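Local coordinates for putative NADH-depentdent flavin oxidoreductase (Cupriavidus metallidurans, PDB 5OCS), which probably reduces activated alkenes with electrons from NAD(P)H through FMN, as an ene-reductase of the Old Yellow Enzyme family, at residues A261-T266 / M298-I303; R166-G171 / A221-R226. One frame throughout, in Å; residues are numbered along the deposited sequence.

Contact 1: A261-T266 / M298-I303; sequences AVHVST and MAVGLI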
ATOM      1  N   ALA D 261     -22.347   4.216  18.208  1.00 12.99           N
ATOM      2  CA  ALA D 261     -21.808   5.468  17.784  1.00 12.42           C
ATOM      3  C   ALA D 261     -22.766   6.130  16.832  1.00 11.65           C
ATOM      4  O   ALA D 261     -23.795   5.572  16.442  1.00 12.88           O
ATOM      5  CB  ALA D 261     -20.441   5.257  17.113  1.00 12.50           C
ATOM      6  N   VAL D 262     -22.390   7.323  16.427  1.00 12.43           N
ATOM      7  CA  VAL D 262     -22.949   7.929  15.221  1.00 12.20           C
ATOM      8  C   VAL D 262     -21.810   8.570  14.415  1.00 11.30           C
ATOM      9  O   VAL D 262     -20.905   9.221  14.965  1.00 11.44           O
ATOM     10  CB  VAL D 262     -24.111   8.912  15.549  1.00 13.41           C
ATOM     11  CG1 VAL D 262     -23.609  10.090  16.336  1.00 13.41           C
ATOM     12  CG2 VAL D 262     -24.789   9.408  14.274  1.00 14.12           C
ATOM     13  N   HIS D 263     -21.827   8.352  13.095  1.00 10.06           N
ATOM     14  CA  HIS D 263     -20.816   8.885  12.223  1.00  9.64           C
ATOM     15  C   HIS D 263     -21.477   9.994  11.430  1.00  9.50           C
ATOM     16  O   HIS D 263     -22.399   9.726  10.650  1.00  9.50           O
ATOM     17  CB  HIS D 263     -20.310   7.756  11.312  1.00  9.20           C
ATOM     18  CG  HIS D 263     -19.091   8.098  10.515  1.00  9.95           C
ATOM     19  ND1 HIS D 263     -18.423   7.147   9.757  1.00  9.64           N
ATOM     20  CD2 HIS D 263     -18.387   9.242  10.377  1.00 10.46           C
ATOM     21  CE1 HIS D 263     -17.379   7.713   9.171  1.00 10.22           C
ATOM     22  NE2 HIS D 263     -17.340   8.982   9.519  1.00  9.97           N
ATOM     23  N   VAL D 264     -21.005  11.217  11.623  1.00 10.20           N
ATOM     24  CA  VAL D 264     -21.719  12.421  11.156  1.00 10.56           C
ATOM     25  C   VAL D 264     -20.984  12.969   9.955  1.00 11.65           C
ATOM     26  O   VAL D 264     -19.830  13.368  10.077  1.00 11.16           O
ATOM     27  CB  VAL D 264     -21.787  13.488  12.262  1.00 11.03           C
ATOM     28  CG1 VAL D 264     -22.450  14.763  11.766  1.00 11.80           C
ATOM     29  CG2 VAL D 264     -22.498  12.942  13.513  1.00 11.11           C
ATOM     30  N   SER D 265     -21.643  12.997   8.791  1.00 12.11           N
ATOM     31  CA  SER D 265     -21.055  13.630   7.620  1.00 14.29           C
ATOM     32  C   SER D 265     -21.122  15.151   7.748  1.00 13.30           C
ATOM     33  O   SER D 265     -21.741  15.665   8.667  1.00 14.12           O
ATOM     34  CB  SER D 265     -21.713  13.122   6.346  1.00 15.28           C
ATOM     35  OG  SER D 265     -21.172  11.802   6.069  1.00 19.08           O
ATOM     36  N   THR D 266     -20.454  15.885   6.859  1.00 11.94           N
ATOM     37  CA  THR D 266     -20.209  17.307   7.135  1.00 11.66           C
ATOM     38  C   THR D 266     -21.404  18.185   6.874  1.00 11.95           C
ATOM     39  O   THR D 266     -21.327  19.370   7.133  1.00 12.69           O
ATOM     40  CB  THR D 266     -19.068  17.905   6.278  1.00 11.97           C
ATOM     41  OG1 THR D 266     -19.453  17.891   4.900  1.00 12.68           O
ATOM     42  CG2 THR D 266     -17.766  17.114   6.456  1.00 11.86           C
ATOM     43  N   MET D 298     -18.271   9.949  15.644  1.00 13.52           N
ATOM     44  CA  MET D 298     -17.249   9.977  14.614  1.00 13.04           C
ATOM     45  C   MET D 298     -17.590  11.096  13.648  1.00 12.39           C
ATOM     46  O   MET D 298     -18.714  11.202  13.266  1.00 12.49           O
ATOM     47  CB  MET D 298     -17.206   8.674  13.804  1.00 15.31           C
ATOM     48  CG  MET D 298     -17.254   7.389  14.573  1.00 18.06           C
ATOM     49  SD  MET D 298     -16.961   6.006  13.379  1.00 24.02           S
ATOM     50  CE  MET D 298     -17.261   4.597  14.444  1.00 25.81           C
ATOM     51  N   ALA D 299     -16.637  11.924  13.280  1.00 11.46           N
ATOM     52  CA  ALA D 299     -16.871  13.005  12.370  1.00 11.17           C
ATOM     53  C   ALA D 299     -16.039  12.817  11.115  1.00 10.14           C
ATOM     54  O   ALA D 299     -14.835  12.546  11.193  1.00  9.43           O
ATOM     55  CB  ALA D 299     -16.491  14.310  13.011  1.00 11.82           C
ATOM     56  N   VAL D 300     -16.693  12.984   9.966  1.00  9.99           N
ATOM     57  CA  VAL D 300     -15.968  13.108   8.694  1.00  9.95           C
ATOM     58  C   VAL D 300     -15.125  14.346   8.785  1.00 10.63           C
ATOM     59  O   VAL D 300     -15.653  15.458   9.082  1.00 11.43           O
ATOM     60  CB  VAL D 300     -16.913  13.253   7.517  1.00 10.21           C
ATOM     61  CG1 VAL D 300     -16.119  13.564   6.244  1.00 11.11           C
ATOM     62  CG2 VAL D 300     -17.707  11.975   7.324  1.00  9.77           C
ATOM     63  N   GLY D 301     -13.825  14.160   8.610  1.00 11.11           N
ATOM     64  CA  GLY D 301     -12.854  15.223   8.640  1.00 12.04           C
ATOM     65  C   GLY D 301     -12.285  15.468   7.251  1.00 12.37           C
ATOM     66  O   GLY D 301     -11.419  14.682   6.779  1.00 12.43           O
ATOM     67  N   LEU D 302     -12.717  16.552   6.599  1.00 11.65           N
ATOM     68  CA  LEU D 302     -12.184  16.896   5.270  1.00 12.70           C
ATOM     69  C   LEU D 302     -10.918  17.689   5.477  1.00 12.48           C
ATOM     70  O   LEU D 302     -10.868  18.875   5.205  1.00 13.35           O
ATOM     71  CB  LEU D 302     -13.229  17.674   4.444  1.00 12.87           C
ATOM     72  CG  LEU D 302     -14.543  16.938   4.221  1.00 13.87           C
ATOM     73  CD1 LEU D 302     -15.460  17.871   3.418  1.00 14.34           C
ATOM     74  CD2 LEU D 302     -14.413  15.592   3.527  1.00 13.91           C
ATOM     75  N   ILE D 303      -9.896  17.006   5.997  1.00 12.19           N
ATOM     76  CA  ILE D 303      -8.658  17.592   6.435  1.00 12.80           C
ATOM     77  C   ILE D 303      -7.480  16.843   5.868  1.00 12.44           C
ATOM     78  O   ILE D 303      -7.624  15.707   5.414  1.00 13.70           O
ATOM     79  CB  ILE D 303      -8.586  17.638   7.982  1.00 14.04           C
ATOM     80  CG1 ILE D 303      -8.636  16.223   8.587  1.00 14.42           C
ATOM     81  CG2 ILE D 303      -9.738  18.469   8.530  1.00 14.07           C
ATOM     82  CD1 ILE D 303      -7.287  15.537   8.674  1.00 15.53           C
TER
HETATM   83  O   HOH W   1     -18.400  16.003  10.152  1.00 13.89           O
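Met298 lies beside His263 in neighbouring parallel strands, and its side chain passes across the imidazole. CB packs on the ring, 3.7 Å from His263 CD2. CG stands anti to the carbonyl carbon, beside the backbone N (chi1 -46°), and has Val262 O as its nearest neighbour across the contact. The chain then runs on extended: SD sits over one face of the imidazole, shifted toward the rim, 4.3 Å from the ring centroid, a sulfur-aromatic contact. CE ends near Ala261 CB in an apolar contact. The two side chains cross at about a right angle. Beneath them the backbones bond in parallel register: Met298 N gives to Val262 O at 2.8 Å, Val264 N to Met298 O, and Val300 N to Val264 O at 3.2 Å. These are the sixth and seventh strands of the eight-stranded parallel TIM barrel of Old Yellow Enzymes; His263 and Met298 share one face, Val264 and Ala299 the other. The polar atoms of the ring are satisfied beyond this strand pair, ND1 by Glu176 and NE2 by Ser322, which fixes its rotation. Val300 CG2 approaches NE2 obliquely and also touches Ser265 OG, a hydroxyl bonded to Arg231 of the FMN site. Citrate, probably from the crystallisation liquor, bonds Ser265 OG and Thr266 OG1. Val264 O also accepts from a water that donates to Val300 O as well. Thr266 CG2 meets Leu302 CD1 at 3.9 Å; Leu302, itself an FMN-site residue, is the centre of an inverse gamma turn.

Contact 2: R166-G171 / A221-R226; sequences RAARLG and AFPAER
Ala168, in the last turn of helix 150-169, faces Phe222 with 6.3 Å between their CA atoms; the helix closes in a Schellman motif at Gly171, whose positive phi (80°) suits glycine, while Phe222 is the first residue to leave helix 204-221 and Pro223 to Arg226 form a type I beta turn. The Phe222 ring comes in edge-first: CE1 lies 3.6 Å from Ala168 N, which sits near the ring plane, and also touches the CB atoms of Ala167 and Ala168. Ala168 CB meets both Phe222 CE1, from out of the ring plane, and Pro223 CD at 3.5 Å, the latter tighter than usual for two carbons. Beyond the proline, the Arg226 side chain runs extended from CG to NE and brings its guanidinium to the helix end, where Pro223 CG lies over one face, 3.8 Å above the plane and offset toward the rim. NH1 donates to Ala168 O at 3.1 Å with an N-H...O angle of 152°, reaching a lone pair in the carbonyl plane, although the oxygen is tilted from the guanidinium plane. The same oxygen accepts Gly171 N at 2.9 Å, a bond of the Schellman closure, and NH1 also bonds Ile172 O. The contact therefore joins the C-terminal end of one barrel helix to the loop after helix 204-221. A positive guanidinium beside carbonyls at a helix C terminus would probably interact favourably with the helix dipole, and two donors on Ala168 O probably polarise that carbonyl.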
ATOM      1  N   ARG D 166     -23.429 -12.452   7.195  1.00 10.09           N
ATOM      2  CA  ARG D 166     -22.229 -12.805   6.426  1.00 10.93           C
ATOM      3  C   ARG D 166     -21.014 -12.077   6.960  1.00 10.70           C
ATOM      4  O   ARG D 166     -19.937 -12.681   7.122  1.00  9.35           O
ATOM      5  CB  ARG D 166     -22.393 -12.546   4.942  1.00 11.10           C
ATOM      6  CG  ARG D 166     -23.453 -13.381   4.268  1.00 11.84           C
ATOM      7  CD  ARG D 166     -23.402 -13.112   2.796  1.00 12.43           C
ATOM      8  NE  ARG D 166     -24.474 -13.767   2.038  1.00 13.12           N
ATOM      9  CZ  ARG D 166     -24.435 -15.017   1.596  1.00 13.92           C
ATOM     10  NH1 ARG D 166     -23.377 -15.787   1.822  1.00 13.28           N
ATOM     11  NH2 ARG D 166     -25.472 -15.515   0.910  1.00 15.28           N
ATOM     12  N   ALA D 167     -21.195 -10.791   7.278  1.00  9.84           N
ATOM     13  CA  ALA D 167     -20.105  -9.989   7.837  1.00 10.23           C
ATOM     14  C   ALA D 167     -19.645 -10.582   9.177  1.00 10.25           C
ATOM     15  O   ALA D 167     -18.438 -10.683   9.424  1.00  9.42           O
ATOM     16  CB  ALA D 167     -20.511  -8.530   7.966  1.00  9.98           C
ATOM     17  N   ALA D 168     -20.579 -10.980  10.019  1.00 10.80           N
ATOM     18  CA  ALA D 168     -20.235 -11.589  11.313  1.00 11.51           C
ATOM     19  C   ALA D 168     -19.420 -12.879  11.096  1.00 11.03           C
ATOM     20  O   ALA D 168     -18.413 -13.108  11.770  1.00 10.60           O
ATOM     21  CB  ALA D 168     -21.492 -11.860  12.136  1.00 12.55           C
ATOM     22  N   ARG D 169     -19.862 -13.701  10.153  1.00 10.20           N
ATOM     23  CA  ARG D 169     -19.182 -14.982   9.839  1.00 10.90           C
ATOM     24  C   ARG D 169     -17.765 -14.785   9.272  1.00  9.86           C
ATOM     25  O   ARG D 169     -16.875 -15.584   9.510  1.00  9.90           O
ATOM     26  CB  ARG D 169     -20.004 -15.747   8.820  1.00 11.33           C
ATOM     27  CG  ARG D 169     -19.531 -17.159   8.558  1.00 12.53           C
ATOM     28  CD  ARG D 169     -20.654 -18.037   8.050  1.00 13.26           C
ATOM     29  NE  ARG D 169     -21.250 -17.505   6.838  1.00 13.80           N
ATOM     30  CZ  ARG D 169     -22.461 -17.805   6.369  1.00 16.08           C
ATOM     31  NH1 ARG D 169     -23.238 -18.681   6.984  1.00 18.23           N
ATOM     32  NH2 ARG D 169     -22.885 -17.264   5.249  1.00 16.13           N
ATOM     33  N   LEU D 170     -17.559 -13.664   8.598  1.00  9.27           N
ATOM     34  CA  LEU D 170     -16.234 -13.268   8.126  1.00  9.01           C
ATOM     35  C   LEU D 170     -15.336 -12.740   9.221  1.00  8.89           C
ATOM     36  O   LEU D 170     -14.155 -12.480   8.975  1.00  9.06           O
ATOM     37  CB  LEU D 170     -16.391 -12.200   7.012  1.00  9.07           C
ATOM     38  CG  LEU D 170     -16.928 -12.682   5.664  1.00  9.23           C
ATOM     39  CD1 LEU D 170     -17.076 -11.555   4.634  1.00  9.91           C
ATOM     40  CD2 LEU D 170     -16.020 -13.724   5.074  1.00  9.26           C
ATOM     41  N   GLY D 171     -15.869 -12.544  10.423  1.00  8.32           N
ATOM     42  CA  GLY D 171     -15.082 -12.003  11.497  1.00  8.65           C
ATOM     43  C   GLY D 171     -14.959 -10.487  11.395  1.00  8.82           C
ATOM     44  O   GLY D 171     -14.148  -9.894  12.102  1.00  9.62           O
ATOM     45  N   ALA D 221     -29.361  -8.920  14.464  1.00 16.59           N
ATOM     46  CA  ALA D 221     -28.716 -10.019  13.782  1.00 15.44           C
ATOM     47  C   ALA D 221     -27.212 -10.140  14.082  1.00 15.01           C
ATOM     48  O   ALA D 221     -26.670 -11.244  14.035  1.00 15.29           O
ATOM     49  CB  ALA D 221     -28.944  -9.930  12.301  1.00 15.85           C
ATOM     50  N   PHE D 222     -26.536  -9.018  14.303  1.00 13.59           N
ATOM     51  CA  PHE D 222     -25.068  -8.986  14.452  1.00 12.95           C
ATOM     52  C   PHE D 222     -24.718  -9.302  15.908  1.00 13.43           C
ATOM     53  O   PHE D 222     -25.441  -8.876  16.823  1.00 14.96           O
ATOM     54  CB  PHE D 222     -24.527  -7.598  14.082  1.00 12.54           C
ATOM     55  CG  PHE D 222     -23.072  -7.560  13.647  1.00 11.84           C
ATOM     56  CD1 PHE D 222     -22.647  -8.244  12.512  1.00 11.99           C
ATOM     57  CD2 PHE D 222     -22.154  -6.732  14.310  1.00 12.01           C
ATOM     58  CE1 PHE D 222     -21.325  -8.183  12.087  1.00 11.54           C
ATOM     59  CE2 PHE D 222     -20.845  -6.656  13.909  1.00 11.43           C
ATOM     60  CZ  PHE D 222     -20.433  -7.388  12.793  1.00 11.74           C
ATOM     61  N   PRO D 223     -23.627 -10.060  16.136  1.00 13.85           N
ATOM     62  CA  PRO D 223     -23.316 -10.464  17.509  1.00 13.44           C
ATOM     63  C   PRO D 223     -23.323  -9.306  18.485  1.00 14.20           C
ATOM     64  O   PRO D 223     -22.683  -8.298  18.262  1.00 11.84           O
ATOM     65  CB  PRO D 223     -21.910 -11.091  17.375  1.00 13.75           C
ATOM     66  CG  PRO D 223     -21.926 -11.686  16.001  1.00 13.83           C
ATOM     67  CD  PRO D 223     -22.699 -10.680  15.162  1.00 14.24           C
ATOM     68  N   ALA D 224     -24.084  -9.444  19.570  1.00 15.74           N
ATOM     69  CA  ALA D 224     -24.369  -8.315  20.476  1.00 17.94           C
ATOM     70  C   ALA D 224     -23.140  -7.555  20.990  1.00 18.23           C
ATOM     71  O   ALA D 224     -23.194  -6.363  21.208  1.00 18.36           O
ATOM     72  CB  ALA D 224     -25.249  -8.796  21.654  1.00 18.97           C
ATOM     73  N   GLU D 225     -22.030  -8.268  21.166  1.00 18.50           N
ATOM     74  CA  GLU D 225     -20.795  -7.700  21.666  1.00 20.67           C
ATOM     75  C   GLU D 225     -20.060  -6.793  20.656  1.00 18.24           C
ATOM     76  O   GLU D 225     -19.223  -5.998  21.043  1.00 19.35           O
ATOM     77  CB  GLU D 225     -19.848  -8.827  22.162  1.00 24.48           C
ATOM     78  CG  GLU D 225     -19.343  -9.803  21.082  1.00 28.20           C
ATOM     79  CD  GLU D 225     -20.244 -11.002  20.850  1.00 29.79           C
ATOM     80  OE1 GLU D 225     -21.450 -10.913  21.138  1.00 26.81           O
ATOM     81  OE2 GLU D 225     -19.752 -12.046  20.343  1.00 34.40           O
ATOM     82  N   ARG D 226     -20.369  -6.927  19.371  1.00 15.39           N
ATOM     83  CA  ARG D 226     -19.698  -6.139  18.361  1.00 13.03           C
ATOM     84  C   ARG D 226     -20.552  -4.912  18.053  1.00 11.65           C
ATOM     85  O   ARG D 226     -21.762  -5.022  18.038  1.00 11.97           O
ATOM     86  CB  ARG D 226     -19.503  -6.955  17.091  1.00 12.48           C
ATOM     87  CG  ARG D 226     -18.860  -8.323  17.336  1.00 13.07           C
ATOM     88  CD  ARG D 226     -18.601  -9.043  16.025  1.00 13.86           C
ATOM     89  NE  ARG D 226     -18.317 -10.482  16.225  1.00 14.27           N
ATOM     90  CZ  ARG D 226     -18.051 -11.348  15.260  1.00 14.40           C
ATOM     91  NH1 ARG D 226     -17.998 -10.982  13.991  1.00 13.83           N
ATOM     92  NH2 ARG D 226     -17.862 -12.629  15.559  1.00 15.36           N
TER

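From the N terminus, the chain first enters contact 2 at the end of helix 150-169, passes through strand 175-179 and helix 204-221, and closes the loop at 221-226, just before strand 228-233. It then runs through that strand and helix 244-256 to strand 262-265, where contact 1 opens, to be closed by strand 297-300 after a further helical excursion. The two loops are in series, neither nested nor crossing. Contact 1 joins adjacent staves inside the barrel wall, whereas contact 2 joins a helix end to a loop outside it. Their centres lie 24 Å apart and their nearest atoms about 9 Å, without touching; strand 228-233 follows contact 2 and borders contact 1 in the sheet.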